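Local coordinates for CADD-like protein of unknown function (Nostoc punctiforme, PDB 3B5O) that is of unknown function but belongs to the all-helical heme oxygenase-like clan and resembles CADD, which is consistent with an oxidoreductase role, at residues 18-22 against 216-222; 41-45 against 159-163; 46-50 against 114-120; 144-148 against 211-215. All coordinates share one frame. Residues are numbered along the deposited sequence.

Interaction 1: 18-22 against 216-222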
# COMPACT_ATOMS: atom_id res chain seq x y z
N ASP A 18 9.71 -13.79 -1.63
CA ASP A 18 9.84 -13.72 -3.07
C ASP A 18 9.70 -12.35 -3.72
O ASP A 18 9.79 -12.26 -4.94
CB ASP A 18 8.82 -14.67 -3.72
CG ASP A 18 9.21 -16.14 -3.59
OD1 ASP A 18 10.26 -16.49 -2.99
OD2 ASP A 18 8.39 -16.96 -4.07
N TYR A 19 9.48 -11.30 -2.92
CA TYR A 19 9.12 -9.97 -3.46
C TYR A 19 10.12 -8.90 -3.02
O TYR A 19 10.01 -8.36 -1.93
CB TYR A 19 7.70 -9.60 -3.04
CG TYR A 19 6.70 -10.34 -3.87
CD1 TYR A 19 6.45 -11.70 -3.64
CD2 TYR A 19 6.12 -9.77 -4.97
CE1 TYR A 19 5.61 -12.41 -4.46
CE2 TYR A 19 5.26 -10.46 -5.80
CZ TYR A 19 5.02 -11.81 -5.53
OH TYR A 19 4.19 -12.53 -6.33
N VAL A 20 11.05 -8.59 -3.90
CA VAL A 20 12.08 -7.58 -3.58
C VAL A 20 11.48 -6.21 -3.29
O VAL A 20 12.07 -5.44 -2.56
CB VAL A 20 13.14 -7.46 -4.68
CG1 VAL A 20 13.95 -8.77 -4.80
CG2 VAL A 20 12.58 -7.03 -6.03
N ALA A 21 10.32 -5.89 -3.86
CA ALA A 21 9.78 -4.56 -3.61
C ALA A 21 9.47 -4.31 -2.15
O ALA A 21 9.42 -3.17 -1.72
CB ALA A 21 8.50 -4.34 -4.43
N PHE A 22 9.21 -5.38 -1.39
CA PHE A 22 8.85 -5.27 0.01
C PHE A 22 10.01 -5.56 0.93
O PHE A 22 9.83 -5.57 2.15
CB PHE A 22 7.59 -6.10 0.27
CG PHE A 22 6.45 -5.64 -0.58
CD1 PHE A 22 5.90 -4.39 -0.34
CD2 PHE A 22 6.03 -6.35 -1.69
CE1 PHE A 22 4.92 -3.86 -1.16
CE2 PHE A 22 5.01 -5.82 -2.51
CZ PHE A 22 4.49 -4.59 -2.22
N ASP A 216 1.92 -8.51 -7.08
CA ASP A 216 2.64 -8.42 -8.35
C ASP A 216 2.52 -7.01 -8.92
O ASP A 216 3.50 -6.44 -9.39
CB ASP A 216 2.13 -9.45 -9.36
CG ASP A 216 2.61 -10.86 -9.12
OD1 ASP A 216 3.58 -11.05 -8.38
OD2 ASP A 216 2.00 -11.79 -9.71
N ALA A 217 1.31 -6.45 -8.87
CA ALA A 217 1.08 -5.11 -9.43
C ALA A 217 1.87 -4.06 -8.64
O ALA A 217 2.47 -3.12 -9.22
CB ALA A 217 -0.41 -4.78 -9.44
N MSE A 218 1.86 -4.19 -7.34
CA MSE A 218 2.58 -3.24 -6.49
C MSE A 218 4.08 -3.34 -6.73
O MSE A 218 4.78 -2.32 -6.79
CB MSE A 218 2.27 -3.50 -5.04
CG MSE A 218 0.83 -3.18 -4.65
SE MSE A 218 0.39 -3.69 -2.86
CE MSE A 218 1.38 -2.35 -1.93
N GLN A 219 4.59 -4.56 -6.86
CA GLN A 219 6.01 -4.72 -7.15
C GLN A 219 6.44 -4.10 -8.47
O GLN A 219 7.46 -3.41 -8.56
CB GLN A 219 6.44 -6.18 -7.03
CG GLN A 219 7.86 -6.40 -7.55
CD GLN A 219 8.57 -7.53 -6.90
OE1 GLN A 219 8.73 -7.55 -5.69
NE2 GLN A 219 9.04 -8.48 -7.71
N VAL A 220 5.66 -4.37 -9.52
CA VAL A 220 5.90 -3.78 -10.82
C VAL A 220 5.95 -2.25 -10.73
O VAL A 220 6.82 -1.63 -11.30
CB VAL A 220 4.86 -4.29 -11.86
CG1 VAL A 220 4.79 -3.36 -13.07
CG2 VAL A 220 5.21 -5.73 -12.28
N TRP A 221 5.04 -1.66 -9.97
CA TRP A 221 5.01 -0.21 -9.76
C TRP A 221 6.28 0.30 -9.12
O TRP A 221 6.87 1.27 -9.60
CB TRP A 221 3.79 0.16 -8.95
CG TRP A 221 3.65 1.58 -8.55
CD1 TRP A 221 3.52 2.67 -9.36
CD2 TRP A 221 3.50 2.05 -7.20
NE1 TRP A 221 3.36 3.79 -8.60
CE2 TRP A 221 3.31 3.44 -7.27
CE3 TRP A 221 3.50 1.42 -5.95
CZ2 TRP A 221 3.08 4.22 -6.14
CZ3 TRP A 221 3.29 2.17 -4.83
CH2 TRP A 221 3.09 3.57 -4.93
N TRP A 222 6.71 -0.33 -8.05
CA TRP A 222 7.95 0.11 -7.41
C TRP A 222 9.13 0.07 -8.38
O TRP A 222 9.96 0.97 -8.40
CB TRP A 222 8.25 -0.76 -6.17
CG TRP A 222 7.52 -0.31 -4.95
CD1 TRP A 222 6.41 -0.88 -4.39
CD2 TRP A 222 7.81 0.84 -4.17
NE1 TRP A 222 6.01 -0.17 -3.28
CE2 TRP A 222 6.85 0.90 -3.14
CE3 TRP A 222 8.80 1.83 -4.24
CZ2 TRP A 222 6.87 1.90 -2.18
CZ3 TRP A 222 8.80 2.82 -3.30
CH2 TRP A 222 7.85 2.85 -2.29
O HOH W 1 11.05 -10.23 -6.37
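The most unusual feature is how one glutamine side chain holds a backbone turn. Gln-219 OE1 accepts a hydrogen bond from Ala-21 N at 2.9 Å. Gln-219 NE2 donates to water 1 at 3.0 Å. That water accepts from Val-20 N (3.0 Å) and donates to Asp-18 O (2.8 Å), so both ends of the amide serve the same turn. A second polar tie lies at Tyr-19, whose OH donates to Asp-216 OD1 at 2.6 Å; Arg-212 also bonds this hydroxyl. The turn follows helix 2-18, and its short 3-10 segment, 20-22, lies against helix 204-230 of the helical bundle. Ala-21 points at that helix, its CB 4.0 Å from Trp-222 CB. Phe-22 CZ meets Met-218 CB at 3.8 Å, and the selenium of this selenomethionine makes an oblique Met-aromatic contact with the ring. Trp-222 turns its edge to the face of Phe-22 in an offset edge-to-face pair, with planes at 81°. Trp-222 NE1 is buried here with no modelled polar partner.

Interaction 2: 41-45 against 159-163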
# COMPACT_ATOMS: atom_id res chain seq x y z
N ILE A 41 14.34 11.14 -5.20
CA ILE A 41 13.64 10.43 -4.13
C ILE A 41 12.39 11.21 -3.69
O ILE A 41 11.37 10.62 -3.34
CB ILE A 41 14.59 10.07 -2.96
CG1 ILE A 41 15.75 9.22 -3.48
CG2 ILE A 41 13.86 9.34 -1.83
CD1 ILE A 41 15.35 7.98 -4.30
N ALA A 42 12.43 12.54 -3.76
CA ALA A 42 11.23 13.33 -3.52
C ALA A 42 10.14 12.98 -4.54
O ALA A 42 8.96 12.89 -4.18
CB ALA A 42 11.56 14.83 -3.56
N TYR A 43 10.53 12.78 -5.80
CA TYR A 43 9.61 12.35 -6.85
C TYR A 43 8.97 11.02 -6.49
O TYR A 43 7.75 10.85 -6.65
CB TYR A 43 10.32 12.24 -8.20
CG TYR A 43 9.54 11.55 -9.27
CD1 TYR A 43 8.62 12.25 -10.04
CD2 TYR A 43 9.66 10.19 -9.48
CE1 TYR A 43 7.87 11.60 -11.03
CE2 TYR A 43 8.93 9.55 -10.46
CZ TYR A 43 8.04 10.25 -11.23
OH TYR A 43 7.27 9.64 -12.21
N VAL A 44 9.78 10.07 -6.03
CA VAL A 44 9.22 8.80 -5.61
C VAL A 44 8.16 9.00 -4.51
O VAL A 44 7.10 8.39 -4.55
CB VAL A 44 10.34 7.83 -5.11
CG1 VAL A 44 9.73 6.60 -4.40
CG2 VAL A 44 11.27 7.44 -6.27
N MSE A 45 8.44 9.84 -3.52
CA MSE A 45 7.52 10.07 -2.43
C MSE A 45 6.25 10.79 -2.87
O MSE A 45 5.17 10.48 -2.37
CB MSE A 45 8.20 10.85 -1.29
CG MSE A 45 9.17 10.00 -0.45
SE MSE A 45 8.39 8.32 0.18
CE MSE A 45 6.91 9.16 1.01
N LEU A 159 12.94 5.94 3.45
CA LEU A 159 13.08 6.98 2.42
C LEU A 159 12.90 8.37 3.01
O LEU A 159 13.62 9.30 2.64
CB LEU A 159 12.07 6.75 1.30
CG LEU A 159 12.23 5.43 0.55
CD1 LEU A 159 11.16 5.33 -0.55
CD2 LEU A 159 13.66 5.30 -0.06
N VAL A 160 11.94 8.51 3.92
CA VAL A 160 11.66 9.82 4.52
C VAL A 160 12.82 10.25 5.42
O VAL A 160 13.23 11.42 5.38
CB VAL A 160 10.28 9.85 5.24
CG1 VAL A 160 10.10 11.15 6.05
CG2 VAL A 160 9.15 9.72 4.20
N GLU A 161 13.39 9.31 6.18
CA GLU A 161 14.59 9.60 6.98
C GLU A 161 15.78 9.97 6.10
O GLU A 161 16.55 10.87 6.43
CB GLU A 161 14.95 8.41 7.88
CG GLU A 161 14.02 8.25 9.07
CD GLU A 161 14.37 7.06 9.95
OE1 GLU A 161 15.27 6.28 9.57
OE2 GLU A 161 13.75 6.91 11.03
N TRP A 162 15.93 9.29 4.96
CA TRP A 162 16.98 9.60 3.99
C TRP A 162 16.87 11.04 3.46
O TRP A 162 17.88 11.73 3.30
CB TRP A 162 16.96 8.58 2.85
CG TRP A 162 18.06 8.69 1.84
CD1 TRP A 162 19.23 7.98 1.84
CD2 TRP A 162 18.06 9.47 0.64
NE1 TRP A 162 19.97 8.31 0.74
CE2 TRP A 162 19.29 9.22 -0.02
CE3 TRP A 162 17.18 10.40 0.09
CZ2 TRP A 162 19.62 9.84 -1.22
CZ3 TRP A 162 17.50 10.99 -1.10
CH2 TRP A 162 18.71 10.72 -1.75
N LEU A 163 15.64 11.47 3.20
CA LEU A 163 15.38 12.80 2.65
C LEU A 163 15.62 13.93 3.67
O LEU A 163 16.00 15.03 3.28
CB LEU A 163 13.94 12.90 2.14
CG LEU A 163 13.62 12.22 0.81
CD1 LEU A 163 12.08 12.12 0.63
CD2 LEU A 163 14.26 12.92 -0.39
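Leu-159 comes first on the end of helix 135-163. Leu-159 CD1 lies 4.1 Å from Met-45 SE and 4.3 Å from Val-44 CG1, and Leu-159 CD2 is 4.4 Å from Ile-41 CG2. It thus touches three residues of helix 38-68. Val-160 points sideways, yet its CG2 still meets Met-45 CE at 3.9 Å. Trp-162 closes the more exposed border of the contact. Trp-162 CZ3 packs on Ile-41 CG1 at 3.4 Å, the shortest approach here. Leu-163 ends the helix and fits between Ile-41 and Met-45. Leu-163 CD2 is 3.9 Å from Ile-41 CB, and Leu-163 CD1 is 3.8 Å from Met-45 CG. The two helix segments run roughly antiparallel, at 141°, with axes 10.5 Å apart. This spacing is filled by long side chains within the helical bundle. Leu-103 and Leu-107 of helix 95-107 extend the same apolar cluster, and Leu-225 of helix 204-230 covers Val-44. Met-45 is a selenomethionine. The facing side chains meet through carbon and selenium, so shape and hydrophobic burial, not directional polar bonds, hold the ends of these helices together.

Interaction 3: 46-50 against 114-120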
# COMPACT_ATOMS: atom_id res chain seq x y z
N GLN A 46 6.36 11.69 -3.82
CA GLN A 46 5.18 12.33 -4.38
C GLN A 46 4.27 11.29 -5.04
O GLN A 46 3.06 11.28 -4.83
CB GLN A 46 5.56 13.35 -5.43
CG GLN A 46 6.24 14.60 -4.89
CD GLN A 46 6.74 15.49 -6.00
OE1 GLN A 46 7.19 15.03 -7.05
NE2 GLN A 46 6.65 16.81 -5.78
N GLN A 47 4.86 10.44 -5.87
CA GLN A 47 4.07 9.38 -6.51
C GLN A 47 3.53 8.37 -5.52
O GLN A 47 2.36 7.96 -5.61
CB GLN A 47 4.89 8.68 -7.59
CG GLN A 47 5.15 9.58 -8.76
CD GLN A 47 3.87 9.98 -9.49
OE1 GLN A 47 3.01 9.15 -9.78
NE2 GLN A 47 3.73 11.29 -9.79
N TYR A 48 4.37 7.97 -4.57
CA TYR A 48 3.93 7.02 -3.56
C TYR A 48 2.67 7.53 -2.86
O TYR A 48 1.74 6.77 -2.61
CB TYR A 48 5.02 6.73 -2.53
CG TYR A 48 4.44 6.00 -1.37
CD1 TYR A 48 4.16 4.64 -1.45
CD2 TYR A 48 4.03 6.70 -0.24
CE1 TYR A 48 3.53 4.00 -0.38
CE2 TYR A 48 3.44 6.06 0.81
CZ TYR A 48 3.17 4.74 0.74
OH TYR A 48 2.56 4.13 1.82
N SER A 49 2.65 8.81 -2.53
CA SER A 49 1.56 9.36 -1.74
C SER A 49 0.18 9.16 -2.36
O SER A 49 -0.82 9.16 -1.65
CB SER A 49 1.81 10.84 -1.46
OG SER A 49 1.59 11.65 -2.59
N ILE A 50 0.13 9.01 -3.67
CA ILE A 50 -1.13 8.82 -4.36
C ILE A 50 -1.76 7.50 -3.94
O ILE A 50 -2.98 7.36 -3.88
CB ILE A 50 -0.92 8.87 -5.88
CG1 ILE A 50 -0.47 10.27 -6.30
CG2 ILE A 50 -2.19 8.45 -6.67
CD1 ILE A 50 0.02 10.40 -7.73
N THR A 114 -0.49 16.07 -6.80
CA THR A 114 0.45 15.29 -7.64
C THR A 114 -0.38 14.47 -8.68
O THR A 114 -1.29 13.77 -8.24
CB THR A 114 1.32 14.32 -6.75
OG1 THR A 114 2.10 15.05 -5.78
CG2 THR A 114 2.27 13.50 -7.62
N MSE A 115 -0.15 14.59 -10.01
CA MSE A 115 -0.84 13.74 -10.98
C MSE A 115 -0.04 12.45 -11.06
O MSE A 115 1.20 12.47 -11.05
CB MSE A 115 -0.91 14.34 -12.40
CG MSE A 115 -1.96 15.43 -12.59
SE MSE A 115 -3.76 14.89 -12.25
CE MSE A 115 -4.06 14.02 -13.46
N PRO A 116 -0.73 11.32 -11.16
CA PRO A 116 -0.02 10.07 -11.36
C PRO A 116 0.84 10.08 -12.61
O PRO A 116 0.42 10.57 -13.67
CB PRO A 116 -1.12 9.03 -11.48
CG PRO A 116 -2.35 9.66 -11.15
CD PRO A 116 -2.19 11.14 -11.17
N SER A 117 2.04 9.53 -12.45
CA SER A 117 2.92 9.29 -13.56
C SER A 117 2.40 8.17 -14.47
O SER A 117 1.39 7.51 -14.17
CB SER A 117 4.30 8.93 -13.03
OG SER A 117 4.26 7.65 -12.40
N VAL A 118 3.10 7.91 -15.56
CA VAL A 118 2.76 6.74 -16.37
C VAL A 118 2.67 5.50 -15.48
O VAL A 118 1.71 4.73 -15.58
CB VAL A 118 3.78 6.52 -17.51
CG1 VAL A 118 3.55 5.23 -18.24
CG2 VAL A 118 3.73 7.69 -18.54
N ALA A 119 3.70 5.27 -14.67
CA ALA A 119 3.72 4.06 -13.82
C ALA A 119 2.58 4.04 -12.80
O ALA A 119 1.94 3.01 -12.59
CB ALA A 119 5.05 3.93 -13.08
N THR A 120 2.33 5.16 -12.14
CA THR A 120 1.28 5.21 -11.14
C THR A 120 -0.11 5.08 -11.76
O THR A 120 -0.98 4.38 -11.22
CB THR A 120 1.42 6.43 -10.27
OG1 THR A 120 2.76 6.44 -9.75
CG2 THR A 120 0.40 6.44 -9.12
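Gln-47 is the polar centre of this contact. Gln-47 OE1 accepts two hydrogen bonds, from Ser-117 N at 2.9 Å and from Thr-120 OG1 at 2.7 Å. Gln-47 NE2 donates to Met-115 O at 3.1 Å. One buried amide therefore satisfies a backbone NH, a backbone carbonyl and a hydroxyl of segment 114-120. Thr-120 OG1 also has a hydrogen bond with Trp-221 NE1. Ser-117 OG accepts from Thr-120 N at 3.2 Å and is paired with Glu-228 of helix 204-230. Ser-49 OG donates to Gln-46 O at 2.7 Å within its own helix. Two further polar ends find partners outside the segments: Thr-114 OG1 bonds Val-111 O, and Gln-46 NE2 bonds Ala-110 O. Apolar atoms fill in beside this network. Ile-50 CD1 lies 3.8 Å from Thr-114 CG2 and 4.2 Å from Pro-116 CD, while Ile-50 CG2 is 4.1 Å from Thr-120 CG2. Thr-114 CG2 also sits 3.4 Å from Gln-47 NE2. The arrangement is that of a helix N-cap: Ser-117 caps helix 118-131, and Gln-47 of helix 38-68 takes the Ser-117 NH that the Thr-120 side chain would accept in a full capping box.

Interaction 4: 144-148 against 211-215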
# COMPACT_ATOMS: atom_id res chain seq x y z
N ALA A 144 -3.96 -8.39 0.60
CA ALA A 144 -2.62 -8.01 0.19
C ALA A 144 -2.24 -6.59 0.63
O ALA A 144 -1.09 -6.34 0.97
CB ALA A 144 -2.42 -8.18 -1.29
N ILE A 145 -3.20 -5.68 0.63
CA ILE A 145 -2.96 -4.34 1.15
C ILE A 145 -2.58 -4.42 2.62
O ILE A 145 -1.63 -3.78 3.06
CB ILE A 145 -4.20 -3.42 1.02
CG1 ILE A 145 -4.65 -3.27 -0.43
CG2 ILE A 145 -3.93 -2.04 1.64
CD1 ILE A 145 -6.06 -2.59 -0.54
N GLU A 146 -3.33 -5.22 3.39
CA GLU A 146 -3.02 -5.40 4.81
C GLU A 146 -1.64 -6.04 5.02
O GLU A 146 -0.87 -5.61 5.87
CB GLU A 146 -4.12 -6.22 5.52
CG GLU A 146 -3.74 -6.62 6.95
CD GLU A 146 -4.84 -7.35 7.69
OE1 GLU A 146 -6.02 -7.14 7.36
OE2 GLU A 146 -4.51 -8.11 8.62
N ALA A 147 -1.34 -7.09 4.25
CA ALA A 147 -0.08 -7.82 4.41
C ALA A 147 1.14 -6.98 4.05
O ALA A 147 2.21 -7.13 4.64
CB ALA A 147 -0.11 -9.09 3.57
N THR A 148 0.99 -6.10 3.08
CA THR A 148 2.09 -5.25 2.64
C THR A 148 2.25 -3.98 3.45
O THR A 148 3.25 -3.30 3.31
CB THR A 148 1.94 -4.84 1.15
OG1 THR A 148 0.69 -4.16 0.92
CG2 THR A 148 2.08 -6.07 0.25
N PHE A 211 -4.67 -12.02 -4.13
CA PHE A 211 -3.52 -11.59 -3.34
C PHE A 211 -2.28 -11.49 -4.23
O PHE A 211 -1.55 -10.49 -4.20
CB PHE A 211 -3.30 -12.59 -2.20
CG PHE A 211 -2.26 -12.20 -1.21
CD1 PHE A 211 -0.90 -12.46 -1.44
CD2 PHE A 211 -2.62 -11.63 -0.01
CE1 PHE A 211 0.05 -12.09 -0.48
CE2 PHE A 211 -1.67 -11.29 0.94
CZ PHE A 211 -0.34 -11.54 0.69
N ARG A 212 -2.01 -12.56 -4.98
CA ARG A 212 -0.86 -12.62 -5.86
C ARG A 212 -0.90 -11.47 -6.87
O ARG A 212 0.11 -10.81 -7.13
CB ARG A 212 -0.88 -13.94 -6.62
CG ARG A 212 0.18 -14.08 -7.68
CD ARG A 212 1.55 -14.21 -7.08
NE ARG A 212 1.72 -15.56 -6.57
CZ ARG A 212 2.90 -16.12 -6.30
NH1 ARG A 212 4.04 -15.44 -6.42
NH2 ARG A 212 2.92 -17.38 -5.90
N ALA A 213 -2.07 -11.24 -7.46
CA ALA A 213 -2.19 -10.22 -8.50
C ALA A 213 -1.87 -8.84 -7.92
O ALA A 213 -1.22 -8.01 -8.56
CB ALA A 213 -3.57 -10.22 -9.13
N MSE A 214 -2.33 -8.60 -6.70
CA MSE A 214 -2.11 -7.30 -6.07
C MSE A 214 -0.65 -7.07 -5.76
O MSE A 214 -0.10 -6.00 -6.05
CB MSE A 214 -2.97 -7.18 -4.82
CG MSE A 214 -2.88 -5.86 -4.13
SE MSE A 214 -3.54 -4.40 -5.22
CE MSE A 214 -3.88 -3.11 -3.89
N ILE A 215 0.00 -8.03 -5.12
CA ILE A 215 1.42 -7.86 -4.77
C ILE A 215 2.28 -7.78 -6.02
O ILE A 215 3.25 -7.04 -6.06
CB ILE A 215 1.94 -8.88 -3.71
CG1 ILE A 215 1.95 -10.32 -4.25
CG2 ILE A 215 1.15 -8.72 -2.41
CD1 ILE A 215 2.58 -11.32 -3.26
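Ala-144, Phe-211 and Met-214 supply most of this helix-helix packing inside the helical bundle, a fold consistent with the heme oxygenase-like clan. Segments 144-148 and 211-215 cross at -55°, with axes 9.8 Å apart. Ala-144 has the most surface covered. Its small side chain points toward the other helix, and Ala-144 CA is 5.1 Å from Phe-211 CA, so the backbones come close at this point. Ala-144 CB sits over the face of the Phe-211 ring in a CH-pi contact, 4.0 Å from the centroid. Ala-144 CB is also 3.7 Å from Met-214 CG and 3.8 Å from Ile-215 CG2. Phe-211 reaches along helix 135-163 as well: its CE2 is 3.8 Å from Ala-147 CB, which lies at the ring edge. Leu-11 of helix 2-18 also packs on Phe-211. Met-214, a selenomethionine, points toward helix 135-163 and continues into Phe-51 and Leu-55 of helix 38-68 and Val-127 of helix 118-131. It thus lies where four helices meet. Its terminal methyl, Met-214 CE, approaches Ile-145 CG1 to 3.5 Å.

Three helices are each used twice: 204-230 in interactions 1 and 4, 38-68 in interactions 2 and 3, and 135-163 in interactions 2 and 4. Interaction 4 lies nearest the centre of the chain and, like interaction 2, is buried and apolar. Interaction 1 is also buried but mixes polar ties with aromatic packing, where a turn meets a helix. Interaction 3 is partly buried and the most polar, where a loop and the start of helix 118-131 meet helix 38-68. Interactions 1 and 3 meet where Trp-221 NE1 probably bonds Thr-120 OG1 (2.9 Å). Interactions 1 and 4 join through Tyr-19 OH and Arg-212 NH1, also 2.9 Å apart. Interactions 2 and 4 stay about 12 Å apart at their nearest atoms.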